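Salmonella typhimurium DB7155 bacteriophage DET7 tailspike (PDB 2V5I) probably binds and hydrolyses the O-antigen polysaccharide of its Salmonella host, working as a trimeric beta-helix tailspike at the phage tail. Local coordinates at residues 101-106 with 250-255; 108-111 with 115-118; 127-132 with 152-157; 133-136 with 141-144; 135-140 with 331-336. All coordinates share one frame; numbering follows the deposited sequence.

Contact 1. Residues 101-106 with 250-255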
# COMPACT_ATOMS: atom_id res chain seq x y z
N PHE A 101 -23.14 -10.29 23.68
CA PHE A 101 -22.88 -9.07 22.94
C PHE A 101 -21.88 -8.20 23.70
O PHE A 101 -22.25 -7.20 24.34
CB PHE A 101 -24.19 -8.32 22.68
CG PHE A 101 -24.12 -7.30 21.61
CD1 PHE A 101 -24.26 -7.65 20.27
CD2 PHE A 101 -23.91 -5.97 21.90
CE1 PHE A 101 -24.23 -6.67 19.26
CE2 PHE A 101 -23.87 -4.99 20.88
CZ PHE A 101 -24.04 -5.36 19.58
N PRO A 102 -20.57 -8.59 23.63
CA PRO A 102 -19.56 -7.92 24.45
C PRO A 102 -19.12 -6.53 23.93
O PRO A 102 -17.92 -6.23 23.93
CB PRO A 102 -18.40 -8.93 24.45
CG PRO A 102 -18.54 -9.66 23.09
CD PRO A 102 -20.04 -9.77 22.93
N TRP A 103 -20.06 -5.76 23.41
CA TRP A 103 -19.82 -4.35 23.01
C TRP A 103 -20.88 -3.48 23.64
O TRP A 103 -22.06 -3.81 23.62
CB TRP A 103 -19.87 -4.20 21.48
CG TRP A 103 -18.88 -5.08 20.78
CD1 TRP A 103 -17.56 -4.81 20.46
CD2 TRP A 103 -19.14 -6.41 20.28
NE1 TRP A 103 -17.02 -5.89 19.83
CE2 TRP A 103 -17.94 -6.89 19.74
CE3 TRP A 103 -20.27 -7.22 20.27
CZ2 TRP A 103 -17.85 -8.15 19.16
CZ3 TRP A 103 -20.18 -8.48 19.71
CH2 TRP A 103 -18.97 -8.94 19.19
N ASP A 104 -20.46 -2.34 24.16
CA ASP A 104 -21.43 -1.43 24.76
C ASP A 104 -22.02 -0.45 23.75
O ASP A 104 -21.66 -0.44 22.57
CB ASP A 104 -20.86 -0.76 26.03
CG ASP A 104 -19.82 0.31 25.75
OD1 ASP A 104 -19.74 0.85 24.61
OD2 ASP A 104 -19.07 0.62 26.72
N ALA A 105 -22.89 0.42 24.25
CA ALA A 105 -23.63 1.32 23.39
C ALA A 105 -22.74 2.29 22.63
O ALA A 105 -23.09 2.72 21.52
CB ALA A 105 -24.66 2.09 24.19
N ASP A 106 -21.58 2.60 23.19
CA ASP A 106 -20.62 3.48 22.54
C ASP A 106 -19.63 2.70 21.66
O ASP A 106 -18.74 3.30 21.09
CB ASP A 106 -19.87 4.27 23.59
CG ASP A 106 -20.80 5.01 24.54
OD1 ASP A 106 -21.72 5.71 24.04
OD2 ASP A 106 -20.64 4.87 25.78
N SER A 250 -14.04 -8.88 7.53
CA SER A 250 -14.74 -9.48 8.66
C SER A 250 -14.88 -8.48 9.77
O SER A 250 -13.94 -7.82 10.12
CB SER A 250 -13.97 -10.70 9.20
OG SER A 250 -14.39 -11.13 10.51
N TRP A 251 -16.09 -8.41 10.34
CA TRP A 251 -16.38 -7.53 11.49
C TRP A 251 -16.99 -8.34 12.66
O TRP A 251 -17.93 -9.17 12.48
CB TRP A 251 -17.38 -6.46 11.09
CG TRP A 251 -17.80 -5.48 12.18
CD1 TRP A 251 -17.05 -4.56 12.84
CD2 TRP A 251 -19.13 -5.33 12.67
NE1 TRP A 251 -17.83 -3.83 13.71
CE2 TRP A 251 -19.12 -4.27 13.60
CE3 TRP A 251 -20.33 -5.95 12.34
CZ2 TRP A 251 -20.29 -3.85 14.25
CZ3 TRP A 251 -21.50 -5.53 12.98
CH2 TRP A 251 -21.46 -4.46 13.91
N ARG A 252 -16.44 -8.13 13.85
CA ARG A 252 -16.89 -8.72 15.12
C ARG A 252 -16.99 -10.26 15.10
O ARG A 252 -17.88 -10.86 15.69
CB ARG A 252 -18.22 -8.09 15.56
CG ARG A 252 -18.08 -6.66 16.07
CD ARG A 252 -19.39 -6.10 16.59
NE ARG A 252 -19.16 -4.73 17.12
CZ ARG A 252 -20.12 -3.97 17.62
NH1 ARG A 252 -21.36 -4.40 17.66
NH2 ARG A 252 -19.83 -2.75 18.06
N ALA A 253 -15.98 -10.90 14.52
CA ALA A 253 -15.86 -12.37 14.60
C ALA A 253 -15.71 -12.77 16.05
O ALA A 253 -14.96 -12.19 16.82
CB ALA A 253 -14.63 -12.84 13.82
N GLY A 254 -16.49 -13.78 16.43
CA GLY A 254 -16.37 -14.37 17.79
C GLY A 254 -15.05 -15.03 18.03
O GLY A 254 -14.63 -15.14 19.20
N GLU A 255 -14.37 -15.50 16.95
CA GLU A 255 -12.99 -15.98 17.04
C GLU A 255 -12.09 -14.99 16.28
O GLU A 255 -11.92 -13.86 16.76
CB GLU A 255 -12.81 -17.47 16.65
CG GLU A 255 -11.50 -18.10 17.18
CD GLU A 255 -11.04 -19.38 16.39
OE1 GLU A 255 -11.72 -19.79 15.40
OE2 GLU A 255 -9.98 -19.93 16.71
O HOH W 1 -21.84 -1.28 19.72

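Contact 2. Residues 108-111 with 115-118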
# COMPACT_ATOMS: atom_id res chain seq x y z
N LYS A 108 -17.54 0.28 22.69
CA LYS A 108 -16.39 -0.21 23.44
C LYS A 108 -16.53 -1.66 23.85
O LYS A 108 -17.62 -2.13 24.17
CB LYS A 108 -16.13 0.62 24.71
CG LYS A 108 -16.07 2.13 24.51
CD LYS A 108 -15.19 2.52 23.36
CE LYS A 108 -15.15 4.04 23.12
NZ LYS A 108 -13.87 4.44 22.41
N TRP A 109 -15.41 -2.35 23.95
CA TRP A 109 -15.40 -3.75 24.41
C TRP A 109 -15.91 -3.81 25.84
O TRP A 109 -15.54 -2.97 26.69
CB TRP A 109 -13.97 -4.30 24.35
CG TRP A 109 -13.47 -4.66 22.99
CD1 TRP A 109 -12.47 -4.04 22.27
CD2 TRP A 109 -13.87 -5.79 22.24
NE1 TRP A 109 -12.31 -4.69 21.06
CE2 TRP A 109 -13.15 -5.76 21.00
CE3 TRP A 109 -14.83 -6.77 22.43
CZ2 TRP A 109 -13.32 -6.75 20.01
CZ3 TRP A 109 -14.99 -7.78 21.48
CH2 TRP A 109 -14.23 -7.73 20.25
N ILE A 110 -16.70 -4.84 26.12
CA ILE A 110 -17.04 -5.25 27.50
C ILE A 110 -16.23 -6.48 27.80
O ILE A 110 -16.35 -7.50 27.12
CB ILE A 110 -18.54 -5.58 27.61
CG1 ILE A 110 -19.38 -4.39 27.15
CG2 ILE A 110 -18.91 -5.98 29.03
CD1 ILE A 110 -20.92 -4.63 27.10
N THR A 111 -15.42 -6.39 28.86
CA THR A 111 -14.51 -7.50 29.18
C THR A 111 -14.82 -8.21 30.51
O THR A 111 -14.36 -9.34 30.71
CB THR A 111 -13.04 -7.03 29.19
OG1 THR A 111 -12.89 -6.02 30.19
CG2 THR A 111 -12.66 -6.49 27.81
N LEU A 115 -20.66 -8.45 33.38
CA LEU A 115 -21.23 -7.51 32.43
C LEU A 115 -21.53 -8.18 31.07
O LEU A 115 -22.55 -7.87 30.43
CB LEU A 115 -20.35 -6.28 32.26
CG LEU A 115 -20.26 -5.38 33.52
CD1 LEU A 115 -19.37 -4.23 33.22
CD2 LEU A 115 -21.62 -4.90 33.97
N VAL A 116 -20.65 -9.07 30.64
CA VAL A 116 -20.88 -9.84 29.40
C VAL A 116 -22.09 -10.78 29.57
O VAL A 116 -22.96 -10.84 28.72
CB VAL A 116 -19.63 -10.64 28.99
CG1 VAL A 116 -19.92 -11.59 27.83
CG2 VAL A 116 -18.48 -9.67 28.64
N ALA A 117 -22.15 -11.48 30.72
CA ALA A 117 -23.30 -12.33 31.03
C ALA A 117 -24.62 -11.59 31.00
O ALA A 117 -25.64 -12.15 30.56
CB ALA A 117 -23.10 -13.01 32.38
N ALA A 118 -24.62 -10.34 31.45
CA ALA A 118 -25.84 -9.54 31.46
C ALA A 118 -26.32 -9.11 30.06
O ALA A 118 -27.45 -8.61 29.91
CB ALA A 118 -25.66 -8.32 32.32

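Contact 3. Residues 127-132 with 152-157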
# COMPACT_ATOMS: atom_id res chain seq x y z
N GLY A 127 -24.65 -10.32 17.74
CA GLY A 127 -24.04 -11.09 18.82
C GLY A 127 -23.71 -12.50 18.39
O GLY A 127 -23.85 -12.86 17.22
N TYR A 128 -23.16 -13.28 19.31
CA TYR A 128 -22.87 -14.67 18.98
C TYR A 128 -23.10 -15.62 20.16
O TYR A 128 -23.07 -15.23 21.34
CB TYR A 128 -21.42 -14.81 18.45
CG TYR A 128 -20.33 -14.49 19.46
CD1 TYR A 128 -19.93 -13.14 19.71
CD2 TYR A 128 -19.73 -15.47 20.24
CE1 TYR A 128 -18.93 -12.85 20.61
CE2 TYR A 128 -18.76 -15.16 21.16
CZ TYR A 128 -18.36 -13.85 21.38
OH TYR A 128 -17.37 -13.52 22.29
N GLN A 129 -23.33 -16.87 19.80
CA GLN A 129 -23.50 -17.95 20.78
C GLN A 129 -22.18 -18.27 21.48
O GLN A 129 -21.18 -18.55 20.81
CB GLN A 129 -24.01 -19.21 20.12
CG GLN A 129 -25.39 -19.08 19.48
CD GLN A 129 -25.64 -20.16 18.45
OE1 GLN A 129 -25.86 -21.31 18.80
NE2 GLN A 129 -25.61 -19.79 17.16
N PRO A 130 -22.11 -18.15 22.79
CA PRO A 130 -20.85 -18.32 23.49
C PRO A 130 -20.43 -19.78 23.59
O PRO A 130 -21.25 -20.67 23.48
CB PRO A 130 -21.13 -17.71 24.87
CG PRO A 130 -22.54 -17.94 25.09
CD PRO A 130 -23.21 -17.82 23.73
N GLY A 131 -19.13 -20.02 23.73
CA GLY A 131 -18.60 -21.38 23.84
C GLY A 131 -17.25 -21.41 24.54
O GLY A 131 -16.87 -20.48 25.23
N VAL A 132 -16.54 -22.50 24.31
CA VAL A 132 -15.33 -22.80 25.11
C VAL A 132 -14.29 -21.68 25.03
O VAL A 132 -13.68 -21.34 26.03
CB VAL A 132 -14.74 -24.16 24.76
CG1 VAL A 132 -15.76 -25.28 25.15
CG2 VAL A 132 -14.39 -24.29 23.33
N GLN A 152 -25.75 -25.02 23.14
CA GLN A 152 -26.32 -24.59 21.83
C GLN A 152 -25.37 -24.80 20.71
O GLN A 152 -24.16 -24.64 20.88
CB GLN A 152 -26.57 -23.08 21.84
CG GLN A 152 -27.60 -22.63 22.74
CD GLN A 152 -27.85 -21.13 22.52
OE1 GLN A 152 -28.98 -20.73 22.24
NE2 GLN A 152 -26.78 -20.33 22.59
N HIS A 153 -25.89 -25.07 19.51
CA HIS A 153 -25.05 -25.12 18.33
C HIS A 153 -25.87 -24.80 17.08
O HIS A 153 -26.01 -25.62 16.18
CB HIS A 153 -24.31 -26.46 18.21
CG HIS A 153 -25.21 -27.65 18.23
ND1 HIS A 153 -25.56 -28.30 19.39
CD2 HIS A 153 -25.84 -28.32 17.22
CE1 HIS A 153 -26.36 -29.32 19.11
NE2 HIS A 153 -26.56 -29.33 17.80
N ILE A 154 -26.44 -23.61 17.07
CA ILE A 154 -27.35 -23.18 15.98
C ILE A 154 -26.60 -22.55 14.79
O ILE A 154 -25.88 -21.54 14.92
CB ILE A 154 -28.41 -22.17 16.49
CG1 ILE A 154 -29.26 -22.81 17.59
CG2 ILE A 154 -29.30 -21.72 15.36
CD1 ILE A 154 -29.95 -24.10 17.18
N ALA A 155 -26.81 -23.15 13.62
CA ALA A 155 -26.41 -22.52 12.36
C ALA A 155 -27.23 -23.13 11.27
O ALA A 155 -27.55 -24.35 11.33
CB ALA A 155 -24.96 -22.72 12.09
N ALA A 156 -27.61 -22.33 10.29
CA ALA A 156 -28.12 -22.86 9.02
C ALA A 156 -26.94 -22.99 8.06
O ALA A 156 -26.44 -21.99 7.61
CB ALA A 156 -29.12 -21.93 8.39
N THR A 157 -26.56 -24.22 7.74
CA THR A 157 -25.34 -24.49 6.97
C THR A 157 -25.70 -24.97 5.57
O THR A 157 -26.42 -25.96 5.41
CB THR A 157 -24.45 -25.54 7.65
OG1 THR A 157 -24.07 -25.07 8.95
CG2 THR A 157 -23.17 -25.80 6.79
O HOH W 2 -23.86 -21.04 23.02

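Contact 4. Residues 133-136 with 141-144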
# COMPACT_ATOMS: atom_id res chain seq x y z
N ASN A 133 -14.17 -21.03 23.86
CA ASN A 133 -13.22 -19.93 23.77
C ASN A 133 -13.58 -18.75 24.65
O ASN A 133 -12.73 -18.00 25.10
CB ASN A 133 -13.07 -19.44 22.31
CG ASN A 133 -12.39 -20.45 21.42
OD1 ASN A 133 -11.58 -21.28 21.86
ND2 ASN A 133 -12.71 -20.36 20.12
N ASP A 134 -14.88 -18.54 24.89
CA ASP A 134 -15.34 -17.39 25.66
C ASP A 134 -15.05 -17.62 27.16
O ASP A 134 -14.95 -16.67 27.91
CB ASP A 134 -16.80 -17.16 25.41
CG ASP A 134 -17.05 -16.79 23.97
OD1 ASP A 134 -16.50 -15.73 23.59
OD2 ASP A 134 -17.63 -17.63 23.24
N TRP A 135 -14.98 -18.89 27.56
CA TRP A 135 -14.65 -19.21 28.96
C TRP A 135 -13.24 -18.74 29.29
O TRP A 135 -12.97 -18.36 30.43
CB TRP A 135 -14.77 -20.70 29.24
CG TRP A 135 -16.01 -21.39 28.75
CD1 TRP A 135 -16.15 -22.71 28.54
CD2 TRP A 135 -17.29 -20.80 28.42
NE1 TRP A 135 -17.39 -23.00 28.10
CE2 TRP A 135 -18.13 -21.85 28.01
CE3 TRP A 135 -17.80 -19.51 28.44
CZ2 TRP A 135 -19.44 -21.64 27.59
CZ3 TRP A 135 -19.10 -19.30 28.01
CH2 TRP A 135 -19.89 -20.35 27.60
N VAL A 136 -12.34 -18.74 28.29
CA VAL A 136 -10.97 -18.24 28.45
C VAL A 136 -10.88 -16.73 28.25
O VAL A 136 -10.24 -15.99 29.00
CB VAL A 136 -10.04 -18.94 27.40
CG1 VAL A 136 -8.66 -18.33 27.38
CG2 VAL A 136 -9.94 -20.41 27.63
N LEU A 141 -17.13 -16.32 33.07
CA LEU A 141 -18.38 -16.33 32.32
C LEU A 141 -19.03 -17.71 32.32
O LEU A 141 -20.27 -17.82 32.36
CB LEU A 141 -18.12 -15.85 30.87
CG LEU A 141 -19.35 -15.83 29.98
CD1 LEU A 141 -20.42 -14.83 30.44
CD2 LEU A 141 -18.92 -15.57 28.51
N GLU A 142 -18.21 -18.75 32.28
CA GLU A 142 -18.68 -20.10 32.15
C GLU A 142 -19.67 -20.43 33.32
O GLU A 142 -20.73 -21.05 33.10
CB GLU A 142 -17.51 -21.08 32.15
CG GLU A 142 -17.92 -22.51 31.90
CD GLU A 142 -16.78 -23.51 31.85
OE1 GLU A 142 -15.64 -23.15 32.23
OE2 GLU A 142 -16.99 -24.65 31.38
N ALA A 143 -19.31 -20.02 34.53
CA ALA A 143 -20.17 -20.25 35.70
C ALA A 143 -21.45 -19.44 35.71
O ALA A 143 -22.38 -19.77 36.46
CB ALA A 143 -19.40 -19.97 36.98
N LEU A 144 -21.53 -18.37 34.92
CA LEU A 144 -22.68 -17.48 34.93
C LEU A 144 -23.78 -17.83 33.93
O LEU A 144 -24.86 -17.23 33.97
CB LEU A 144 -22.23 -16.06 34.64
CG LEU A 144 -21.36 -15.48 35.75
CD1 LEU A 144 -20.94 -14.07 35.37
CD2 LEU A 144 -22.11 -15.47 37.09
O HOH W 3 -14.98 -18.67 32.39

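Contact 5. Residues 135-140 with 331-336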
# COMPACT_ATOMS: atom_id res chain seq x y z
N TRP A 135 -14.98 -18.89 27.56
CA TRP A 135 -14.65 -19.21 28.96
C TRP A 135 -13.24 -18.74 29.29
O TRP A 135 -12.97 -18.36 30.43
CB TRP A 135 -14.77 -20.70 29.24
CG TRP A 135 -16.01 -21.39 28.75
CD1 TRP A 135 -16.15 -22.71 28.54
CD2 TRP A 135 -17.29 -20.80 28.42
NE1 TRP A 135 -17.39 -23.00 28.10
CE2 TRP A 135 -18.13 -21.85 28.01
CE3 TRP A 135 -17.80 -19.51 28.44
CZ2 TRP A 135 -19.44 -21.64 27.59
CZ3 TRP A 135 -19.10 -19.30 28.01
CH2 TRP A 135 -19.89 -20.35 27.60
N VAL A 136 -12.34 -18.74 28.29
CA VAL A 136 -10.97 -18.24 28.45
C VAL A 136 -10.88 -16.73 28.25
O VAL A 136 -10.24 -15.99 29.00
CB VAL A 136 -10.04 -18.94 27.40
CG1 VAL A 136 -8.66 -18.33 27.38
CG2 VAL A 136 -9.94 -20.41 27.63
N LYS A 137 -11.59 -16.22 27.24
CA LYS A 137 -11.60 -14.81 26.95
C LYS A 137 -12.22 -13.95 28.03
O LYS A 137 -11.78 -12.83 28.29
CB LYS A 137 -12.28 -14.60 25.57
CG LYS A 137 -12.26 -13.25 25.00
CD LYS A 137 -10.89 -12.71 24.62
CE LYS A 137 -10.10 -13.50 23.60
NZ LYS A 137 -8.99 -12.66 23.00
N PHE A 138 -13.27 -14.46 28.71
CA PHE A 138 -13.99 -13.72 29.73
C PHE A 138 -14.01 -14.62 30.99
O PHE A 138 -14.98 -15.35 31.26
CB PHE A 138 -15.43 -13.39 29.28
CG PHE A 138 -15.51 -12.67 27.94
CD1 PHE A 138 -15.12 -11.34 27.80
CD2 PHE A 138 -15.96 -13.34 26.82
CE1 PHE A 138 -15.20 -10.67 26.56
CE2 PHE A 138 -16.03 -12.67 25.57
CZ PHE A 138 -15.65 -11.34 25.47
N PRO A 139 -12.88 -14.68 31.71
CA PRO A 139 -12.86 -15.60 32.86
C PRO A 139 -13.95 -15.31 33.88
O PRO A 139 -14.13 -14.17 34.32
CB PRO A 139 -11.49 -15.38 33.49
CG PRO A 139 -10.69 -14.61 32.49
CD PRO A 139 -11.58 -14.03 31.47
N GLY A 140 -14.66 -16.37 34.23
CA GLY A 140 -15.82 -16.35 35.12
C GLY A 140 -17.14 -16.52 34.39
O GLY A 140 -18.18 -16.75 35.03
N ASN A 331 -8.95 -2.73 16.18
CA ASN A 331 -9.77 -3.00 17.37
C ASN A 331 -9.92 -4.48 17.74
O ASN A 331 -10.90 -4.86 18.35
CB ASN A 331 -11.14 -2.32 17.28
CG ASN A 331 -11.80 -2.18 18.62
OD1 ASN A 331 -11.12 -1.87 19.63
ND2 ASN A 331 -13.14 -2.31 18.65
N SER A 332 -8.91 -5.30 17.48
CA SER A 332 -8.92 -6.70 17.93
C SER A 332 -8.78 -6.76 19.45
O SER A 332 -8.15 -5.93 20.07
CB SER A 332 -7.82 -7.53 17.26
OG SER A 332 -6.55 -6.94 17.51
N LEU A 333 -9.47 -7.71 20.06
CA LEU A 333 -9.32 -7.93 21.51
C LEU A 333 -8.17 -8.88 21.83
O LEU A 333 -7.60 -8.78 22.94
CB LEU A 333 -10.65 -8.37 22.10
CG LEU A 333 -10.73 -8.49 23.61
CD1 LEU A 333 -10.48 -7.20 24.33
CD2 LEU A 333 -12.10 -9.03 24.03
N GLY A 334 -7.82 -9.80 20.93
CA GLY A 334 -6.74 -10.74 21.04
C GLY A 334 -5.43 -10.20 20.51
O GLY A 334 -4.75 -9.43 21.21
N VAL A 335 -5.02 -10.65 19.33
CA VAL A 335 -3.80 -10.18 18.66
C VAL A 335 -4.20 -9.71 17.24
O VAL A 335 -4.87 -10.47 16.53
CB VAL A 335 -2.81 -11.32 18.50
CG1 VAL A 335 -1.56 -10.87 17.80
CG2 VAL A 335 -2.43 -11.84 19.84
N GLY A 336 -3.72 -8.57 16.76
CA GLY A 336 -4.12 -8.16 15.43
C GLY A 336 -3.73 -9.14 14.33
O GLY A 336 -4.58 -9.56 13.53
O HOH W 4 -8.13 -10.85 25.09

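Contact 1. Residues 101-106 with 250-255
Arg252 lays its whole side chain along one face of Trp103, where a turn of the parallel beta-helix, just past strand 249-251, meets the long insertion between strands 85-92 and 156-161. CB and CG begin over the six-membered ring of the indole, CG lying 3.4 Å from Trp103 CZ2. CD then sits above the centroid of that ring at 3.5 Å, a CH-pi contact, and NE passes over the bond shared by the two rings. CZ ends over the five-membered ring, 3.8 Å from its centroid, so the guanidinium stacks almost flat on the indole, planes 7° apart, in cation-pi geometry. This reach depends on an extended chain, CG to NE, with chi2 at -176°. Pro102 CG covers the opposite face of the Trp103 indole, while Trp251 lies against the other face of the guanidinium, which is therefore sandwiched between two tryptophans. The terminal nitrogens part company: NH1 is hydrogen-bonded to Tyr224 OH and approaches Phe101 CZ at 3.4 Å, the phenyl ring standing steeply to the guanidinium. NH2 instead donates to a water in the guanidinium plane, 3.0 Å away, which in turn donates to Asp104 O.

Contact 2. Residues 108-111 with 115-118
Ile110 pushes its CG2 methyl between Leu115 and Val116, overlapping the start of one side chain and a branch of the other. The methyl rests against Leu115 CB at 3.5 Å and against Val116 CG2 at 3.7 Å, so a single branch makes both apolar contacts. With CG1 anti to the carbonyl carbon (chi1 -55°), CG2 takes the position anti to the backbone N and faces the helix, while CG1 and CD1 turn to the backbone of Trp103. Leu115 meets Ile110 at about a right angle and offers its CB rather than its branched end. Val116 runs past the isoleucine in the opposite sense, and its CG2 also presses on the main chain, 3.4 Å from Ile110 O. That carbonyl oxygen is buried here and has no hydrogen-bonding partner in the model; Val116 CG2 and Phe138 CE1 lie against it. The Ile110 N-H is used, by contrast, in a backbone hydrogen bond to Pro102 O. The chain comes back on itself within a few residues, so that the CA atoms of Ile110 and Val116 lie 6.3 Å apart, and Asp112 OD2 accepts a hydrogen bond from Leu115 N within the first turn of helix 113-117. This is local packing of a short helix on the loop that leads into it, within an insertion on the side of the beta-helix. Val116 also leans on Phe138, just past helix 132-137, and Ala117 packs on Leu141 and Leu144 of helix 141-144, while Trp109 reaches the loop before strand 335-342 through a hydrogen bond from its NE1 to Asn331 O.

Contact 3. Residues 127-132 with 152-157
The side-chain amide of Gln129 pairs with both backbone polar atoms of one residue, Ile154 N and Ile154 O, through its OE1 and NE2. OE1 accepts the Ile154 N-H at 2.9 Å with an N-H...O angle of 161°, and NE2 gives a hydrogen back to Ile154 O, also at 2.9 Å and straighter still at 170°. Both bonds run in the acceptor's carbonyl plane, each on a lone pair, so the side-chain amide is fixed in its rotation as well as its place. The chain of Gln129 is extended beyond CG, which carries the amide across to the other segment. Around this pair, Ile154 CB lies 3.5 Å from Gln129 OE1, and Gln152 crosses obliquely with its NE2 3.6 Å from Gln129 CG. That second amide, turned 77° from the first, donates to a water which donates in turn to Pro130 O, while its OE1 accepts from Trp98 N. Further out, the Gln129 carbonyl takes a hydrogen bond from Ser226 OG, and Ile154 has backbone bonding to Lys198. Gln129 thus uses the Ile154 backbone much as a neighbouring strand would, joining the loop before helix 132-137 to the chain entering strand 156-161, a rung of the parallel beta-helix of the P22-like tailspikes.

Contact 4. Residues 133-136 with 141-144
Trp135 O accepts a hydrogen bond of 2.8 Å from a water, and the same water accepts one from Glu142 N at 3.2 Å, so a single solvent molecule bridges the backbones of two consecutive helices. Beside this bridge the side chain of Glu142 lies across one face of the Trp135 indole. Its CG stands 3.7 Å from the centroid of the five-membered ring, only 4° off the ring normal, a CH-pi contact. CB covers the CG and CD2 side of the ring, and the carboxylate continues toward CD1, where Glu142 CD comes to 3.5 Å. The carboxylate is tilted just 12° from the indole plane and so lies nearly flat over it. Glu142 reaches this position with CG anti to the backbone N (chi1 -175°) and an extended chain, which lays CB, CG and the carboxylate in turn over the ring. Leu141 comes from a different direction: its CD2 methyl approaches the rim of the indole in the ring plane, 3.8 Å from Trp135 CZ3, and also touches Asp134 CB. The Asp134 carboxylate serves the preceding loop, taking hydrogen bonds from Tyr128 OH on OD1 and from Gly131 N on OD2. Helix 132-137 and the short, weakly bonded helix 141-144 follow one another on the flank of the beta-helix, with Trp135 also touching Pro130 and Leu145, and with helix 113-117 lying against helix 141-144.

Contact 5. Residues 135-140 with 331-336
This is a small, partly buried contact of mixed character, apolar along the sides and water-bridged at the end, between the last turn of helix 132-137 and the bend before strand 335-342. Lys137 carries most of it. Its CD methylene lies 3.9 Å from Leu333 CD2, the two side chains running past each other in opposite senses. The lysine leaves the helix with CG anti to the backbone N (chi1 -173°), then bends at chi2 (66°) and again at chi3, which turns NZ in over the backbone of the other segment. There NZ comes to 3.5 Å from Gly334 CA and donates to a water at 2.9 Å, which itself donates to Leu333 O at 3.0 Å. NZ also hydrogen-bonds Val286 O, and the ammonium group has a cation-pi contact with Trp287, so it has three polar or cation-pi partners: the water, Val286 O and Trp287. Strand 335-342 belongs to the run of parallel strands that makes up one face of the beta-helix; Lys137 therefore ties the helical insertion to two successive turns of the solenoid, one through Leu333 and Gly334, the other through Val286 and Trp287. Phe138, the first residue to leave helical geometry, adds an apolar flank: its CE1 lies 4.3 Å from the same Leu333 methyl, a loose contact, while Lys137 CG lies over one face of the Phe138 ring, toward its rim. Leu333 is flanked in addition by Trp109, and Tyr128 packs against Phe138.

In the fold
All five contacts belong to the long insertion that leaves the parallel beta-helix after strand 85-92 and returns at strand 156-161. Contacts 2 and 4 are local, folding 108-111 on helix 113-117 and helix 132-137 on helix 141-144; their centres lie about 12 Å apart. Contact 3 joins the middle of the insertion to its return at strand 156-161, whereas contacts 1 and 5 fasten it to much later turns at 250-255 and 331-336, their centres about 11 Å apart. Contacts 4 and 5 share Trp135 and Val136 of helix 132-137. Contacts 1 and 5 alternate along the chain; because their second segments lie on different later coils, the insertion reaches across several turns of the solenoid.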